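YlmD (Geobacillus stearothermophilus, PDB 6T1B) catalyses the phosphorolysis of adenosine, inosine and S-methyl-5'-thioadenosine to the free base and a ribose 1-phosphate, and also deaminates adenosine. Local coordinates at residues D4-A18 / Y238-F251. Numbering follows the deposited sequence.
Sequences DIFQQEARGWLRCGA and YVSERCTSCEEALF
The guanidinium of Arg-242 has Leu-14 CD1 over one face, while at its edge Phe-6 O is gripped side-on by two nitrogens of Arg-242, NE at 3.1 Å and NH2 at 3.0 Å, in bent bonds tilted from the guanidinium plane. NH1 is bonded to Glu-247 OE1 in a salt bridge, and with the two bonds to Phe-6 O this should hold the guanidinium in its orientation. Leu-14 CD1 also meets the edge of the Phe-251 ring, 3.7 Å from CZ. Farther along, Ala-18 CB sits over the centre of one face of Tyr-238, a CH-pi contact 3.6 Å from the centroid, and Ile-5 CD1 packs against Tyr-238 CB.

The carboxylate of Asp-4 is turned 75° from the guanidinium plane, and its OD1 forms a longer salt bridge of 3.5 Å to Arg-242 NE. A chi1 of -157° swings this carboxylate toward Ser-240 and Glu-241. Through syn lone pairs, Asp-4 OD1 accepts from Ser-240 OG at 2.8 Å and Asp-4 OD2 from Glu-241 N at 2.9 Å. OD1 also closes an Asx turn with Phe-6 N, and Ser-240 OG an ST turn with Arg-242 N.

The contact thus ties the N-terminal hairpin, strands 6-8 and 13-16 at the margin of one mixed sheet, to the chain leaving edge strand 237-239 of the other. That chain continues into Cys-243 and Cys-246, which with Cys-183 and Cys-184 bind the second, probably structural zinc, distinct from the catalytic one, while Phe-251 rests on Met-264 of strand 264-269.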
# COMPACT_ATOMS: atom_id res chain seq x y z
N ASP A 4 17.37 -2.08 -2.87
CA ASP A 4 15.98 -2.14 -2.44
C ASP A 4 15.10 -2.63 -3.58
O ASP A 4 15.38 -2.39 -4.75
CB ASP A 4 15.50 -0.78 -1.94
CG ASP A 4 14.31 -0.90 -1.00
OD1 ASP A 4 13.17 -0.73 -1.46
OD2 ASP A 4 14.55 -1.20 0.20
N ILE A 5 14.02 -3.33 -3.21
CA ILE A 5 13.11 -3.81 -4.23
C ILE A 5 12.35 -2.68 -4.91
O ILE A 5 11.81 -2.87 -6.01
CB ILE A 5 12.14 -4.87 -3.69
CG1 ILE A 5 11.42 -4.36 -2.45
CG2 ILE A 5 12.88 -6.14 -3.32
CD1 ILE A 5 10.03 -4.90 -2.33
N PHE A 6 12.27 -1.49 -4.28
CA PHE A 6 11.66 -0.31 -4.89
C PHE A 6 12.76 0.63 -5.33
O PHE A 6 13.51 1.17 -4.51
CB PHE A 6 10.70 0.36 -3.91
CG PHE A 6 9.40 -0.35 -3.80
CD1 PHE A 6 9.27 -1.46 -2.99
CD2 PHE A 6 8.30 0.06 -4.55
CE1 PHE A 6 8.08 -2.16 -2.92
CE2 PHE A 6 7.11 -0.62 -4.47
CZ PHE A 6 7.00 -1.72 -3.65
N GLN A 7 12.88 0.81 -6.65
CA GLN A 7 14.01 1.48 -7.27
C GLN A 7 13.56 2.75 -7.97
O GLN A 7 12.51 2.78 -8.64
CB GLN A 7 14.68 0.57 -8.29
CG GLN A 7 15.05 -0.79 -7.76
CD GLN A 7 15.57 -1.71 -8.85
OE1 GLN A 7 15.14 -2.86 -8.96
NE2 GLN A 7 16.50 -1.21 -9.65
N GLN A 8 14.34 3.81 -7.80
CA GLN A 8 13.96 5.13 -8.30
C GLN A 8 13.91 5.13 -9.82
O GLN A 8 14.84 4.68 -10.49
CB GLN A 8 15.00 6.15 -7.83
CG GLN A 8 14.80 7.56 -8.34
CD GLN A 8 13.74 8.30 -7.57
OE1 GLN A 8 13.84 8.46 -6.35
NE2 GLN A 8 12.70 8.74 -8.27
N GLU A 9 12.82 5.68 -10.35
CA GLU A 9 12.67 5.89 -11.79
C GLU A 9 13.11 7.30 -12.16
O GLU A 9 13.54 8.10 -11.31
CB GLU A 9 11.23 5.60 -12.19
CG GLU A 9 10.89 4.13 -12.14
CD GLU A 9 11.44 3.36 -13.32
OE1 GLU A 9 11.54 3.95 -14.42
OE2 GLU A 9 11.77 2.17 -13.15
N ALA A 10 12.98 7.63 -13.44
CA ALA A 10 13.47 8.93 -13.92
C ALA A 10 12.63 10.09 -13.41
O ALA A 10 13.10 11.23 -13.44
CB ALA A 10 13.55 8.94 -15.45
N ARG A 11 11.40 9.85 -12.95
CA ARG A 11 10.57 10.90 -12.37
C ARG A 11 10.21 10.52 -10.94
O ARG A 11 10.90 9.68 -10.33
CB ARG A 11 9.36 11.16 -13.26
CG ARG A 11 9.72 11.84 -14.61
CD ARG A 11 10.36 13.21 -14.41
NE ARG A 11 10.75 13.89 -15.66
CZ ARG A 11 11.95 13.84 -16.22
NH1 ARG A 11 12.93 13.12 -15.67
NH2 ARG A 11 12.18 14.51 -17.34
N GLY A 12 9.15 11.11 -10.40
CA GLY A 12 8.83 11.00 -8.99
C GLY A 12 8.11 9.71 -8.61
O GLY A 12 7.02 9.75 -8.04
N TRP A 13 8.74 8.56 -8.93
CA TRP A 13 8.20 7.28 -8.49
C TRP A 13 9.28 6.21 -8.41
O TRP A 13 10.36 6.30 -9.03
CB TRP A 13 7.02 6.79 -9.34
CG TRP A 13 7.30 6.47 -10.77
CD1 TRP A 13 7.59 7.36 -11.77
CD2 TRP A 13 7.25 5.18 -11.38
NE1 TRP A 13 7.73 6.70 -12.95
CE2 TRP A 13 7.54 5.36 -12.75
CE3 TRP A 13 7.01 3.89 -10.90
CZ2 TRP A 13 7.58 4.30 -13.64
CZ3 TRP A 13 7.06 2.84 -11.80
CH2 TRP A 13 7.34 3.05 -13.15
N LEU A 14 8.96 5.20 -7.60
CA LEU A 14 9.81 4.04 -7.39
C LEU A 14 9.10 2.81 -7.95
O LEU A 14 7.93 2.57 -7.64
CB LEU A 14 10.05 3.80 -5.89
CG LEU A 14 10.52 4.99 -5.05
CD1 LEU A 14 10.70 4.57 -3.59
CD2 LEU A 14 11.78 5.60 -5.59
N ARG A 15 9.79 2.07 -8.80
CA ARG A 15 9.20 0.89 -9.40
C ARG A 15 9.44 -0.31 -8.49
O ARG A 15 10.50 -0.44 -7.87
CB ARG A 15 9.86 0.64 -10.76
CG ARG A 15 9.39 -0.59 -11.51
CD ARG A 15 10.13 -0.68 -12.87
NE ARG A 15 9.42 -0.00 -13.96
CZ ARG A 15 10.01 0.59 -15.01
NH1 ARG A 15 11.33 0.64 -15.12
NH2 ARG A 15 9.26 1.17 -15.94
N CYS A 16 8.45 -1.19 -8.41
CA CYS A 16 8.63 -2.43 -7.66
C CYS A 16 9.42 -3.39 -8.54
O CYS A 16 8.90 -3.87 -9.55
CB CYS A 16 7.30 -3.04 -7.26
SG CYS A 16 7.54 -4.63 -6.42
N GLY A 17 10.67 -3.66 -8.17
CA GLY A 17 11.58 -4.44 -8.98
C GLY A 17 11.65 -5.91 -8.62
O GLY A 17 12.50 -6.62 -9.20
N ALA A 18 10.83 -6.39 -7.71
CA ALA A 18 10.82 -7.82 -7.41
C ALA A 18 10.44 -8.59 -8.68
O ALA A 18 9.46 -8.22 -9.35
CB ALA A 18 9.83 -8.09 -6.28
N TYR A 238 8.77 -10.11 -0.54
CA TYR A 238 9.85 -9.15 -0.68
C TYR A 238 9.50 -7.94 0.17
O TYR A 238 8.37 -7.47 0.13
CB TYR A 238 9.95 -8.70 -2.13
CG TYR A 238 10.28 -9.82 -3.11
CD1 TYR A 238 9.31 -10.72 -3.51
CD2 TYR A 238 11.56 -9.96 -3.63
CE1 TYR A 238 9.60 -11.75 -4.40
CE2 TYR A 238 11.86 -10.98 -4.53
CZ TYR A 238 10.87 -11.86 -4.91
OH TYR A 238 11.17 -12.88 -5.80
N VAL A 239 10.46 -7.45 0.96
CA VAL A 239 10.18 -6.37 1.91
C VAL A 239 11.13 -5.22 1.63
O VAL A 239 12.36 -5.38 1.70
CB VAL A 239 10.34 -6.85 3.36
CG1 VAL A 239 9.99 -5.75 4.33
CG2 VAL A 239 9.47 -8.07 3.62
N SER A 240 10.58 -4.04 1.34
CA SER A 240 11.39 -2.84 1.23
C SER A 240 11.95 -2.45 2.59
O SER A 240 11.24 -2.51 3.60
CB SER A 240 10.53 -1.68 0.72
OG SER A 240 11.27 -0.48 0.60
N GLU A 241 13.20 -1.99 2.62
CA GLU A 241 13.80 -1.47 3.83
C GLU A 241 13.58 0.04 4.00
O GLU A 241 14.04 0.62 4.99
CB GLU A 241 15.31 -1.75 3.86
CG GLU A 241 15.74 -3.16 3.49
CD GLU A 241 15.65 -4.14 4.63
OE1 GLU A 241 16.28 -5.21 4.54
OE2 GLU A 241 14.95 -3.84 5.62
N ARG A 242 12.92 0.69 3.05
CA ARG A 242 12.78 2.13 3.10
C ARG A 242 11.77 2.54 4.16
O ARG A 242 10.65 2.00 4.21
CB ARG A 242 12.33 2.66 1.74
CG ARG A 242 13.31 2.43 0.62
CD ARG A 242 12.70 2.91 -0.67
NE ARG A 242 13.56 2.73 -1.83
CZ ARG A 242 14.46 3.61 -2.25
NH1 ARG A 242 14.65 4.74 -1.59
NH2 ARG A 242 15.18 3.34 -3.33
N CYS A 243 12.16 3.52 4.98
CA CYS A 243 11.29 4.11 6.00
C CYS A 243 10.80 5.47 5.50
O CYS A 243 11.62 6.33 5.17
CB CYS A 243 12.06 4.33 7.31
SG CYS A 243 11.10 5.17 8.60
N THR A 244 9.47 5.66 5.50
CA THR A 244 8.87 6.91 5.06
C THR A 244 9.23 8.07 5.97
O THR A 244 9.39 9.20 5.50
CB THR A 244 7.34 6.77 4.99
OG1 THR A 244 6.85 6.17 6.19
CG2 THR A 244 6.95 5.90 3.86
N SER A 245 9.31 7.82 7.28
CA SER A 245 9.70 8.89 8.18
C SER A 245 11.17 9.26 7.99
O SER A 245 11.48 10.45 7.97
CB SER A 245 9.40 8.54 9.65
OG SER A 245 10.04 9.45 10.54
N CYS A 246 12.05 8.28 7.82
CA CYS A 246 13.47 8.55 7.74
C CYS A 246 13.86 9.25 6.45
O CYS A 246 14.72 10.13 6.44
CB CYS A 246 14.24 7.24 7.82
SG CYS A 246 14.42 6.57 9.51
N GLU A 247 13.28 8.80 5.33
CA GLU A 247 13.67 9.27 4.00
C GLU A 247 12.83 10.49 3.64
O GLU A 247 11.98 10.47 2.75
CB GLU A 247 13.57 8.12 3.00
CG GLU A 247 14.55 7.00 3.36
CD GLU A 247 14.55 5.75 2.46
OE1 GLU A 247 14.24 5.83 1.25
OE2 GLU A 247 14.91 4.67 2.98
N GLU A 248 13.10 11.58 4.38
CA GLU A 248 12.32 12.80 4.26
C GLU A 248 12.44 13.45 2.90
O GLU A 248 11.57 14.25 2.52
CB GLU A 248 12.68 13.82 5.33
CG GLU A 248 11.93 15.14 5.15
CD GLU A 248 12.01 16.05 6.36
OE1 GLU A 248 13.01 15.96 7.10
OE2 GLU A 248 11.06 16.85 6.57
N ALA A 249 13.51 13.17 2.16
CA ALA A 249 13.65 13.77 0.84
C ALA A 249 12.87 13.01 -0.22
O ALA A 249 12.79 13.49 -1.36
CB ALA A 249 15.12 13.81 0.42
N LEU A 250 12.31 11.86 0.12
CA LEU A 250 11.50 11.13 -0.84
C LEU A 250 10.03 11.11 -0.47
O LEU A 250 9.20 11.07 -1.37
CB LEU A 250 11.94 9.66 -0.95
CG LEU A 250 13.18 9.33 -1.76
CD1 LEU A 250 13.36 7.82 -1.81
CD2 LEU A 250 13.07 9.92 -3.15
N PHE A 251 9.69 11.13 0.83
CA PHE A 251 8.36 10.74 1.26
C PHE A 251 7.65 11.71 2.19
O PHE A 251 8.29 12.33 3.05
CB PHE A 251 8.37 9.39 1.97
CG PHE A 251 8.93 8.27 1.14
CD1 PHE A 251 10.04 7.57 1.58
CD2 PHE A 251 8.33 7.90 -0.04
CE1 PHE A 251 10.55 6.50 0.84
CE2 PHE A 251 8.82 6.84 -0.78
CZ PHE A 251 9.95 6.15 -0.33
O HOH W 1 14.45 -4.21 -0.20